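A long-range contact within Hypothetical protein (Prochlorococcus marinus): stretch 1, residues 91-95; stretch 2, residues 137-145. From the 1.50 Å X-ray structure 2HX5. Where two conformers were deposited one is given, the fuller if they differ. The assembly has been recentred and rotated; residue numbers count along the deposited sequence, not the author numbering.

Stretch 1 (91-95) RPERL
Stretch 2 137-145: IDRWLEASG

How do the two stretches lie against each other? Residues 91-95 are a piece of extended strand, and 137-143 are the end of a helix that gives way to loop at Ser144. Their axes approach to 8.2 Å, with N-to-C directions 118° apart, so the strand crosses the helix obliquely. The register is set by Pro92 and Leu141, whose CA atoms are 6.4 Å apart. Strand alternation decides which residues take part: Pro92 (phi/psi -79/153) and Arg94 (-68/133) point their CA-to-CB bonds toward the helix, while Arg91 (-132/97) and Glu93 (-143/122) point away. Together the stretches bury 361 Å².

What does Arg94, which has the most covered surface, do with its length? With chi1 and chi2 both t, chi3 m at -79° and chi4 at 105°, the side chain carries its guanidinium to two acids one helical turn apart. Asp138 OD1 accepts from both Arg94 NE and Arg94 NH2, each at 3.2 Å, with good angles. Glu142 OE1 lies 3.1 Å from Arg94 NH1 and 3.2 Å from Arg94 NH2, but angles of 135° and 132° make both hydrogen bonds weak. Both pairings are salt bridges, and both carboxylate oxygens sit near the guanidinium plane, at its edge. One face is left to Leu141, whose CB is 3.9 Å from Arg94 NH2. Asp138 has an off-well chi1 of -106° and a chi2 of -14°; its CA-to-CB bond points sideways. Glu142 reaches in with chi1 t and chi2 p at 70°.

Where does Pro92 pack? Its ring, C-gamma exo, meets apolar side chains from successive helix residues. Pro92 CB is 3.6 Å from Trp140 CH2 and 3.7 Å from Leu141 CD2, while Pro92 CG is 3.8 Å from Ser144 CB. Trp140 starts sideways, but chi1 t and chi2 81° bring the far end of its indole to the proline. Leu141 points toward the strand with chi1 m and chi2 t, placing its side chain between Pro92 and the arginine.

How is the helix end built, and does its backbone link to the strand? Helical i-to-i+4 bonds run from Leu141 N to Ile137 O (2.9 Å), Glu142 N to Asp138 O (3.0 Å) and Ala143 N to Arg139 O (2.9 Å). Ser144, with chi1 m and phi/psi -92/2, turns its hydroxyl back so that OG donates to Trp140 O at 2.7 Å. The link between the two backbones is a water, which donates to Leu141 O at 2.8 Å and weakly to Pro92 O at 3.2 Å.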

ATOM      1  N   ARG A  91      15.368  -2.253 -18.728  1.00 15.50           N
ATOM      2  CA  ARG A  91      16.512  -2.928 -19.335  1.00 15.19           C
ATOM      3  C   ARG A  91      16.793  -4.217 -18.557  1.00 15.50           C
ATOM      4  O   ARG A  91      17.409  -4.156 -17.489  1.00 15.67           O
ATOM      5  CB  ARG A  91      17.744  -2.016 -19.357  1.00 16.77           C
ATOM      6  CG  ARG A  91      17.599  -0.853 -20.308  1.00 16.98           C
ATOM      7  CD  ARG A  91      18.784   0.097 -20.218  1.00 23.22           C
ATOM      8  NE  ARG A  91      18.800   1.229 -21.160  1.00 27.93           N
ATOM      9  CZ  ARG A  91      18.324   2.456 -20.895  1.00 36.71           C
ATOM     10  NH1 ARG A  91      17.681   2.767 -19.733  1.00 28.49           N
ATOM     11  NH2 ARG A  91      18.486   3.389 -21.833  1.00 31.77           N
ATOM     12  N   PRO A  92      16.278  -5.352 -19.058  1.00 16.87           N
ATOM     13  CA  PRO A  92      16.526  -6.639 -18.420  1.00 18.10           C
ATOM     14  C   PRO A  92      17.908  -7.220 -18.747  1.00 18.50           C
ATOM     15  O   PRO A  92      18.462  -6.907 -19.802  1.00 19.38           O
ATOM     16  CB  PRO A  92      15.376  -7.532 -18.948  1.00 20.10           C
ATOM     17  CG  PRO A  92      14.534  -6.688 -19.875  1.00 22.02           C
ATOM     18  CD  PRO A  92      15.341  -5.477 -20.208  1.00 16.04           C
ATOM     19  N   GLU A  93      18.445  -8.035 -17.844  1.00 18.04           N
ATOM     20  CA  GLU A  93      19.735  -8.692 -18.050  1.00 19.99           C
ATOM     21  C   GLU A  93      19.649 -10.072 -17.462  1.00 20.02           C
ATOM     22  O   GLU A  93      19.357 -10.226 -16.279  1.00 17.80           O
ATOM     23  CB  GLU A  93      20.860  -7.934 -17.356  1.00 18.84           C
ATOM     24  CG  GLU A  93      22.244  -8.512 -17.576  1.00 27.10           C
ATOM     25  CD  GLU A  93      23.393  -7.746 -16.833  1.00 33.19           C
ATOM     26  OE1 GLU A  93      23.191  -6.599 -16.383  1.00 57.97           O
ATOM     27  OE2 GLU A  93      24.520  -8.297 -16.727  1.00 53.89           O
ATOM     28  N   ARG A  94      19.880 -11.089 -18.296  0.50 19.31           N
ATOM     29  CA  ARG A  94      20.093 -12.438 -17.792  0.50 19.11           C
ATOM     30  C   ARG A  94      21.419 -12.394 -17.070  0.50 16.45           C
ATOM     31  O   ARG A  94      22.398 -11.841 -17.589  0.50 18.67           O
ATOM     32  CB  ARG A  94      20.120 -13.451 -18.918  0.50 20.00           C
ATOM     33  CG  ARG A  94      20.140 -14.892 -18.484  0.50 21.20           C
ATOM     34  CD  ARG A  94      20.332 -15.838 -19.691  0.50 21.57           C
ATOM     35  NE  ARG A  94      19.102 -16.056 -20.473  0.50 26.84           N
ATOM     36  CZ  ARG A  94      18.830 -15.522 -21.670  0.50 26.94           C
ATOM     37  NH1 ARG A  94      19.698 -14.711 -22.275  0.50 27.70           N
ATOM     38  NH2 ARG A  94      17.672 -15.814 -22.284  0.50 20.12           N
ATOM     39  N   LEU A  95      21.455 -12.941 -15.870  1.00 18.33           N
ATOM     40  CA  LEU A  95      22.673 -13.007 -15.095  1.00 18.17           C
ATOM     41  C   LEU A  95      23.321 -14.378 -15.218  1.00 21.32           C
ATOM     42  O   LEU A  95      24.516 -14.493 -15.374  1.00 21.30           O
ATOM     43  CB  LEU A  95      22.425 -12.675 -13.627  1.00 19.59           C
ATOM     44  CG  LEU A  95      21.956 -11.245 -13.309  1.00 18.25           C
ATOM     45  CD1 LEU A  95      21.585 -11.105 -11.851  1.00 18.66           C
ATOM     46  CD2 LEU A  95      23.097 -10.224 -13.660  1.00 19.02           C
ATOM     47  N   ILE A 137      10.061 -16.530 -19.597  1.00 19.85           N
ATOM     48  CA  ILE A 137      10.960 -15.491 -19.095  1.00 18.46           C
ATOM     49  C   ILE A 137      12.254 -15.493 -19.903  1.00 16.58           C
ATOM     50  O   ILE A 137      12.767 -14.444 -20.314  1.00 18.80           O
ATOM     51  CB  ILE A 137      11.245 -15.697 -17.573  1.00 18.54           C
ATOM     52  CG1 ILE A 137       9.951 -15.521 -16.760  1.00 22.59           C
ATOM     53  CG2 ILE A 137      12.362 -14.810 -17.099  1.00 20.21           C
ATOM     54  CD1 ILE A 137       9.436 -14.102 -16.745  1.00 26.28           C
ATOM     55  N   ASP A 138      12.759 -16.689 -20.272  1.00 17.17           N
ATOM     56  CA  ASP A 138      13.927 -16.768 -21.115  1.00 19.53           C
ATOM     57  C   ASP A 138      13.678 -16.175 -22.505  1.00 18.71           C
ATOM     58  O   ASP A 138      14.513 -15.464 -23.026  1.00 18.36           O
ATOM     59  CB  ASP A 138      14.383 -18.204 -21.244  1.00 23.21           C
ATOM     60  CG  ASP A 138      15.649 -18.498 -20.451  1.00 35.76           C
ATOM     61  OD1 ASP A 138      16.342 -17.553 -20.003  1.00 41.95           O
ATOM     62  OD2 ASP A 138      15.956 -19.708 -20.295  1.00 50.31           O
ATOM     63  N   ARG A 139      12.511 -16.424 -23.095  1.00 17.52           N
ATOM     64  CA  ARG A 139      12.162 -15.763 -24.369  1.00 17.96           C
ATOM     65  C   ARG A 139      12.109 -14.233 -24.313  1.00 16.55           C
ATOM     66  O   ARG A 139      12.617 -13.539 -25.224  1.00 18.50           O
ATOM     67  CB  ARG A 139      10.831 -16.298 -24.871  1.00 21.37           C
ATOM     68  CG  ARG A 139      10.923 -17.702 -25.435  1.00 22.49           C
ATOM     69  CD  ARG A 139       9.666 -18.102 -26.181  1.00 23.59           C
ATOM     70  NE  ARG A 139       8.547 -18.405 -25.304  1.00 31.24           N
ATOM     71  CZ  ARG A 139       7.393 -17.746 -25.267  1.00 35.71           C
ATOM     72  NH1 ARG A 139       7.176 -16.679 -26.040  1.00 31.89           N
ATOM     73  NH2 ARG A 139       6.449 -18.165 -24.419  1.00 37.44           N
ATOM     74  N   TRP A 140      11.494 -13.717 -23.255  1.00 16.79           N
ATOM     75  CA  TRP A 140      11.446 -12.309 -23.000  1.00 15.70           C
ATOM     76  C   TRP A 140      12.830 -11.702 -22.821  1.00 18.53           C
ATOM     77  O   TRP A 140      13.102 -10.654 -23.377  1.00 19.79           O
ATOM     78  CB  TRP A 140      10.538 -12.076 -21.805  1.00 17.55           C
ATOM     79  CG  TRP A 140      10.459 -10.651 -21.308  1.00 15.12           C
ATOM     80  CD1 TRP A 140       9.695  -9.613 -21.806  1.00 15.64           C
ATOM     81  CD2 TRP A 140      11.101 -10.135 -20.136  1.00 15.57           C
ATOM     82  NE1 TRP A 140       9.877  -8.490 -21.032  1.00 15.58           N
ATOM     83  CE2 TRP A 140      10.717  -8.796 -19.998  1.00 16.38           C
ATOM     84  CE3 TRP A 140      11.949 -10.704 -19.172  1.00 18.68           C
ATOM     85  CZ2 TRP A 140      11.183  -7.994 -18.946  1.00 17.65           C
ATOM     86  CZ3 TRP A 140      12.376  -9.948 -18.149  1.00 23.64           C
ATOM     87  CH2 TRP A 140      12.017  -8.604 -18.037  1.00 18.86           C
ATOM     88  N   LEU A 141      13.686 -12.319 -22.015  1.00 16.86           N
ATOM     89  CA  LEU A 141      15.067 -11.860 -21.836  1.00 16.67           C
ATOM     90  C   LEU A 141      15.793 -11.824 -23.176  1.00 19.95           C
ATOM     91  O   LEU A 141      16.423 -10.812 -23.535  1.00 21.81           O
ATOM     92  CB  LEU A 141      15.805 -12.745 -20.833  1.00 18.89           C
ATOM     93  CG  LEU A 141      15.355 -12.608 -19.401  1.00 17.92           C
ATOM     94  CD1 LEU A 141      15.944 -13.702 -18.516  1.00 18.62           C
ATOM     95  CD2 LEU A 141      15.734 -11.237 -18.839  1.00 17.98           C
ATOM     96  N   GLU A 142      15.681 -12.906 -23.950  1.00 19.35           N
ATOM     97  CA  GLU A 142      16.366 -12.961 -25.232  1.00 21.79           C
ATOM     98  C   GLU A 142      15.847 -11.851 -26.175  1.00 22.00           C
ATOM     99  O   GLU A 142      16.671 -11.183 -26.845  1.00 24.56           O
ATOM    100  CB  GLU A 142      16.203 -14.346 -25.854  1.00 21.06           C
ATOM    101  CG  GLU A 142      17.250 -14.640 -26.960  1.00 27.58           C
ATOM    102  CD  GLU A 142      18.672 -14.816 -26.374  1.00 42.72           C
ATOM    103  OE1 GLU A 142      18.785 -15.175 -25.179  1.00 57.61           O
ATOM    104  OE2 GLU A 142      19.673 -14.588 -27.094  1.00 56.58           O
ATOM    105  N   ALA A 143      14.526 -11.666 -26.244  1.00 18.91           N
ATOM    106  CA  ALA A 143      13.905 -10.704 -27.161  1.00 20.47           C
ATOM    107  C   ALA A 143      14.269  -9.289 -26.782  1.00 22.04           C
ATOM    108  O   ALA A 143      14.262  -8.398 -27.613  1.00 22.30           O
ATOM    109  CB  ALA A 143      12.372 -10.887 -27.226  1.00 21.94           C
ATOM    110  N   SER A 144      14.567  -9.078 -25.500  1.00 21.90           N
ATOM    111  CA  SER A 144      14.828  -7.768 -24.948  1.00 26.27           C
ATOM    112  C   SER A 144      16.304  -7.402 -24.979  1.00 33.54           C
ATOM    113  O   SER A 144      16.678  -6.349 -24.437  1.00 35.63           O
ATOM    114  CB  SER A 144      14.361  -7.710 -23.494  1.00 21.10           C
ATOM    115  OG  SER A 144      12.973  -7.915 -23.388  1.00 18.13           O
ATOM    116  N   GLY A 145      17.137  -8.285 -25.542  1.00 36.57           N
ATOM    117  CA  GLY A 145      18.590  -8.044 -25.651  1.00 38.28           C
ATOM    118  C   GLY A 145      18.942  -6.812 -26.477  1.00 43.26           C
ATOM    119  O   GLY A 145      19.446  -6.927 -27.616  1.00 52.66           O
TER
HETATM  120  O   HOH W   1      17.935  -9.504 -21.583  1.00 36.93           O